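PDB 5NTD: leucyl aminopeptidase from Trypanosoma brucei brucei, which probably removes leucine and similar residues from the N-termini of peptides, as a manganese-bound, hexameric aminopeptidase of the M17 family inhibited by bestatin. Local coordinates for residues N218-T221 against T222-T226; S13-V16 against Q17-E21; N164-K168 against D169-A173. All blocks are in the same frame, centred on the assembly; numbering follows the deposited sequence.

Contact 1: N218-T221 against T222-T226; sequences NLLT and TATFT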
# COMPACT_ATOMS: atom_id res chain seq x y z
N ASN G 218 21.43 21.22 0.20
CA ASN G 218 21.41 22.64 -0.23
C ASN G 218 22.76 23.33 0.05
O ASN G 218 23.06 24.34 -0.55
CB ASN G 218 20.22 23.43 0.32
CG ASN G 218 20.23 23.54 1.80
OD1 ASN G 218 19.84 22.61 2.51
ND2 ASN G 218 20.71 24.65 2.31
N LEU G 219 23.56 22.73 0.92
CA LEU G 219 24.95 23.19 1.24
C LEU G 219 26.01 22.33 0.58
O LEU G 219 26.96 22.83 -0.01
CB LEU G 219 25.18 23.21 2.72
CG LEU G 219 24.35 24.23 3.49
CD1 LEU G 219 24.62 24.11 4.98
CD2 LEU G 219 24.63 25.65 3.04
N LEU G 220 25.84 21.02 0.71
CA LEU G 220 26.76 20.08 0.09
C LEU G 220 26.18 19.56 -1.19
O LEU G 220 25.41 18.58 -1.23
CB LEU G 220 27.15 18.94 1.02
CG LEU G 220 28.30 18.14 0.36
CD1 LEU G 220 29.65 18.84 0.49
CD2 LEU G 220 28.39 16.78 0.96
N THR G 221 26.64 20.17 -2.26
CA THR G 221 26.23 19.85 -3.63
C THR G 221 27.37 19.18 -4.37
O THR G 221 28.48 19.05 -3.84
CB THR G 221 25.85 21.11 -4.38
OG1 THR G 221 27.02 21.87 -4.66
CG2 THR G 221 24.90 21.95 -3.59
N THR G 222 27.12 18.74 -5.59
CA THR G 222 28.17 18.15 -6.39
C THR G 222 29.30 19.18 -6.59
O THR G 222 30.48 18.84 -6.54
CB THR G 222 27.72 17.69 -7.78
OG1 THR G 222 27.17 18.78 -8.50
CG2 THR G 222 26.70 16.56 -7.67
N ALA G 223 28.92 20.45 -6.71
CA ALA G 223 29.88 21.54 -6.92
C ALA G 223 30.63 21.89 -5.65
O ALA G 223 31.88 22.06 -5.70
CB ALA G 223 29.20 22.79 -7.45
N THR G 224 29.93 22.00 -4.52
CA THR G 224 30.65 22.38 -3.29
C THR G 224 31.57 21.26 -2.79
O THR G 224 32.65 21.51 -2.25
CB THR G 224 29.78 22.88 -2.16
OG1 THR G 224 28.84 21.88 -1.79
CG2 THR G 224 29.08 24.13 -2.59
N PHE G 225 31.15 20.02 -2.99
CA PHE G 225 31.99 18.86 -2.60
C PHE G 225 33.29 18.93 -3.45
O PHE G 225 34.39 18.76 -2.94
CB PHE G 225 31.27 17.56 -2.84
CG PHE G 225 31.78 16.38 -2.02
CD1 PHE G 225 33.06 16.32 -1.51
CD2 PHE G 225 30.93 15.29 -1.82
CE1 PHE G 225 33.48 15.22 -0.79
CE2 PHE G 225 31.35 14.17 -1.10
CZ PHE G 225 32.63 14.13 -0.59
N THR G 226 33.12 19.20 -4.72
CA THR G 226 34.26 19.32 -5.62
C THR G 226 35.20 20.46 -5.16
O THR G 226 36.42 20.30 -5.14
CB THR G 226 33.81 19.55 -7.06
OG1 THR G 226 33.07 18.40 -7.49
CG2 THR G 226 35.02 19.75 -8.00
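In both Thr221 and Thr224 the hydroxyl lies between the backbone N and the carbonyl carbon (chi1 72° and 60°), and this turns each OG1 back toward the peptide NH of the other residue. Thr224 N gives its hydrogen to Thr221 OG1 over 2.9 Å in a nearly straight bond, while Thr221 N gives its own to Thr224 OG1 over 2.8 Å. The two reciprocal bonds make a capping box, with Thr221 as the N-cap of helix 222-236. Thr224 OG1 also acts as a donor: it reaches Leu219 O at 2.8 Å, in the carbonyl plane and on a lone pair. One buried hydroxyl thus accepts from one peptide and donates to another, which fixes its rotation and ties the loop to the first helical turn. Phe225 N closes the first backbone bond of that turn on Thr221 O at 3.0 Å. Beside this polar knot runs an apolar seam. Leu220 holds CG anti to its N (chi1 -170°), which carries the branched end to the helix: CD1 of Leu220 rests on Phe225 CB at 3.9 Å, and CD2 of Leu220 meets the Phe225 ring obliquely, near its CD2 atom. Within the same first turn, Thr226 OG1 donates to Thr222 O over 2.8 Å, a carbonyl that also receives Thr226 N. Thr222 OG1 turns to another partner, Ala266 O. The capped end is buried in the catalytic domain. Thr224 packs on Leu12 and Val16 of helix 6-20, Phe225 on Leu339 and Leu341 of strand 334-344, and Thr222 and Thr226 on Arg268 of strand 268-274.

Contact 2: S13-V16 against Q17-E21; sequences SAFV and QSCVE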
# COMPACT_ATOMS: atom_id res chain seq x y z
N SER G 13 29.93 29.40 -0.53
CA SER G 13 31.37 29.69 -0.40
C SER G 13 31.82 29.60 1.04
O SER G 13 32.87 29.03 1.33
CB SER G 13 31.72 31.08 -0.88
OG SER G 13 31.72 31.07 -2.29
N ALA G 14 31.04 30.21 1.92
CA ALA G 14 31.42 30.20 3.35
C ALA G 14 31.42 28.76 3.88
O ALA G 14 32.27 28.36 4.65
CB ALA G 14 30.48 31.06 4.13
N PHE G 15 30.50 27.97 3.38
CA PHE G 15 30.37 26.57 3.85
C PHE G 15 31.55 25.78 3.34
O PHE G 15 32.12 24.96 4.05
CB PHE G 15 29.04 25.90 3.41
CG PHE G 15 29.00 24.43 3.70
CD1 PHE G 15 28.87 23.99 5.01
CD2 PHE G 15 29.16 23.50 2.70
CE1 PHE G 15 28.86 22.64 5.31
CE2 PHE G 15 29.15 22.14 2.98
CZ PHE G 15 29.01 21.71 4.30
N VAL G 16 31.90 26.01 2.08
CA VAL G 16 33.09 25.36 1.49
C VAL G 16 34.30 25.63 2.40
O VAL G 16 35.03 24.72 2.80
CB VAL G 16 33.40 25.86 0.05
CG1 VAL G 16 34.81 25.46 -0.40
CG2 VAL G 16 32.37 25.26 -0.89
N GLN G 17 34.47 26.90 2.71
CA GLN G 17 35.60 27.35 3.51
C GLN G 17 35.59 26.68 4.89
O GLN G 17 36.63 26.23 5.37
CB GLN G 17 35.63 28.87 3.63
CG GLN G 17 36.94 29.39 4.25
CD GLN G 17 36.92 30.87 4.58
OE1 GLN G 17 35.89 31.46 4.93
NE2 GLN G 17 38.08 31.51 4.43
N SER G 18 34.41 26.59 5.49
CA SER G 18 34.27 25.93 6.82
C SER G 18 34.77 24.48 6.77
O SER G 18 35.28 23.95 7.74
CB SER G 18 32.81 25.94 7.31
OG SER G 18 32.03 24.93 6.63
N CYS G 19 34.57 23.83 5.64
CA CYS G 19 34.98 22.42 5.49
C CYS G 19 36.48 22.33 5.19
O CYS G 19 37.20 21.48 5.76
CB CYS G 19 34.17 21.70 4.41
SG CYS G 19 32.41 21.55 4.85
N VAL G 20 36.94 23.17 4.27
CA VAL G 20 38.40 23.17 3.89
C VAL G 20 39.31 23.49 5.09
O VAL G 20 40.37 22.92 5.25
CB VAL G 20 38.67 24.15 2.76
CG1 VAL G 20 40.16 24.30 2.50
CG2 VAL G 20 37.97 23.67 1.49
N GLU G 21 38.82 24.36 5.95
CA GLU G 21 39.59 24.84 7.13
C GLU G 21 39.22 24.12 8.42
O GLU G 21 39.68 24.51 9.51
CB GLU G 21 39.42 26.34 7.31
CG GLU G 21 39.93 27.11 6.10
CD GLU G 21 39.76 28.61 6.24
OE1 GLU G 21 39.32 29.07 7.31
OE2 GLU G 21 40.05 29.30 5.25
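A Cys sulfur-aromatic contact marks the last turns of helix 6-20, where Cys19 SG sits over one face of the Phe15 ring four residues earlier. Cys19 SG is 3.8 Å from the centroid of the Phe15 ring and 26° off the normal, displaced toward the rim, with CZ of Phe15 its nearest ring atom at 3.4 Å. Phe15 keeps CG anti to its N (chi1 172°), and Cys19 SG stands beside its own N (chi1 -65°), a pairing that brings the sulfur back along the helix onto the ring. Phe15 O lies close by and takes two hydrogens: Cys19 N in the helical bond at 3.1 Å, and Ser18 OG at 2.6 Å. The hydroxyl bends back onto the carbonyl three residues before it, while also bonding Arg211 NH2. On a different side of the helix, Val16 and Val20 lie alongside each other and point the same way, CG1 of Val16 being 4.1 Å from CG2 of Val20; beneath them Val20 N donates to Val16 O at 2.9 Å. Helical geometry ends at Glu21. The helix packs against two others. Phe15 and Cys19 pack on Arg211 of helix 196-214, with Leu208 and Leu212 also against Cys19, whereas Val16 meets Thr224, Glu227 and Ile228 of helix 222-236, and Cys19 touches Ile228 as well. That second helix also supplies Tyr232 OH, hydrogen-bonded to Cys19 O near the helix end.

Contact 3: N164-K168 against D169-A173; sequences NFSAK and DGAAA
Lys168 to Ala171 form a type I' beta turn, closed by Ala171 N on Lys168 O at 3.0 Å. The N-H approaches well out of the plane of the carbonyl rather than at a lone pair. Both middle residues, Asp169 (phi 49°) and Gly170 (phi 78°), have positive phi, a region that glycine enters easily and a residue with a side chain less so. Just before the turn, Ser166 OG accepts from Lys168 N at 3.1 Å, an ST turn that fixes the entry. After it the chain passes into a 3-10 segment that continues beyond Ala173, with Ala173 N bonded to Gly170 O. A water ties the two limbs together: it donates to Ala167 O at 2.9 Å and accepts from Ala172 N at 3.0 Å. Across the turn the buried methyl of Ala171 points back at the first limb, its CB 3.2 Å from Lys168 O and 3.4 Å from Ser166 O. At the corner, the carboxylate of Asp169 makes a salt bridge from OD2 to Lys180 NZ. The lysine chain leads away from the turn, extended until it bends at its last torsion (chi4 -70°), and Lys168 NZ donates to Ser455 O and Ala458 O of a second subunit. The neighbouring charges therefore serve different partners, Lys168 NZ staying 6.4 Å from Asp169 OD2. With Asp169 N bonded to Asp459 OD1 and Ala167 O to Thr364 OG1 of that subunit, and Ala167 packed on its Ile356, the turn contributes both hydrogen bonds and packing to the interface: backbone bonds, the Ser166 hydroxyl and a water hold its shape, while Lys168 NZ bonds across to the other chain.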
# COMPACT_ATOMS: atom_id res chain seq x y z
N ASN G 164 29.79 19.10 14.86
CA ASN G 164 30.39 20.37 14.40
C ASN G 164 29.49 21.05 13.39
O ASN G 164 29.49 22.27 13.28
CB ASN G 164 31.81 20.19 13.88
CG ASN G 164 31.89 19.43 12.59
OD1 ASN G 164 31.64 20.00 11.52
ND2 ASN G 164 32.19 18.13 12.69
N PHE G 165 28.74 20.25 12.64
CA PHE G 165 27.73 20.84 11.76
C PHE G 165 26.49 21.23 12.57
O PHE G 165 25.87 20.40 13.22
CB PHE G 165 27.31 19.94 10.62
CG PHE G 165 26.28 20.58 9.77
CD1 PHE G 165 26.64 21.47 8.76
CD2 PHE G 165 24.91 20.41 10.06
CE1 PHE G 165 25.68 22.13 8.01
CE2 PHE G 165 23.95 21.08 9.32
CZ PHE G 165 24.33 21.94 8.31
N SER G 166 26.10 22.48 12.46
CA SER G 166 24.86 22.97 13.08
C SER G 166 24.28 24.19 12.38
O SER G 166 25.00 25.02 11.83
CB SER G 166 25.09 23.32 14.52
OG SER G 166 23.87 23.68 15.15
N ALA G 167 22.96 24.24 12.38
CA ALA G 167 22.19 25.38 11.88
C ALA G 167 21.35 26.03 12.99
O ALA G 167 20.53 26.90 12.73
CB ALA G 167 21.30 24.97 10.72
N LYS G 168 21.56 25.57 14.22
CA LYS G 168 20.81 26.09 15.35
C LYS G 168 21.31 27.47 15.81
O LYS G 168 22.49 27.78 15.71
CB LYS G 168 20.89 25.14 16.56
CG LYS G 168 20.17 23.80 16.38
CD LYS G 168 20.33 22.97 17.66
CE LYS G 168 19.71 21.61 17.57
NZ LYS G 168 18.23 21.70 17.55
N ASP G 169 20.38 28.27 16.32
CA ASP G 169 20.68 29.50 17.06
C ASP G 169 21.69 30.45 16.37
O ASP G 169 22.72 30.75 16.92
CB ASP G 169 21.17 29.14 18.45
CG ASP G 169 20.12 28.38 19.25
OD1 ASP G 169 18.97 28.83 19.27
OD2 ASP G 169 20.43 27.31 19.84
N GLY G 170 21.41 30.80 15.13
CA GLY G 170 22.28 31.71 14.35
C GLY G 170 23.55 31.13 13.74
O GLY G 170 24.23 31.79 12.96
N ALA G 171 23.81 29.85 13.98
CA ALA G 171 25.00 29.17 13.39
C ALA G 171 25.09 29.25 11.86
O ALA G 171 26.18 29.22 11.29
CB ALA G 171 25.08 27.73 13.84
N ALA G 172 23.95 29.35 11.19
CA ALA G 172 23.94 29.56 9.74
C ALA G 172 24.76 30.81 9.31
O ALA G 172 25.31 30.85 8.22
CB ALA G 172 22.51 29.69 9.23
N ALA G 173 24.78 31.83 10.18
CA ALA G 173 25.54 33.06 9.90
C ALA G 173 27.02 32.87 10.19
O ALA G 173 27.83 33.70 9.80
CB ALA G 173 25.01 34.23 10.71
O HOH W 1 21.20 29.65 12.29

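How the contacts relate
The three contacts meet around two phenylalanines. Contact 2 lies between the others, its centre about 11 Å from that of contact 1 and about 14 Å from that of contact 3. Its Phe15 approaches Leu219 O of contact 1 (CD2 at 3.6 Å) and Phe165 of contact 3 (CE1 to CE1, 4.2 Å). Thr224 CB of the capping box packs on Val16 CG2 of contact 2 at 3.7 Å. Leu219 CD1 also packs on Phe165 CE1 at 3.8 Å, so residues of all three share one apolar cluster. Contact 1 is part of the catalytic domain: the side chain of Thr222 is about 13 Å from a manganese ion and that of Phe225 about 14 Å from bestatin, too far to touch either.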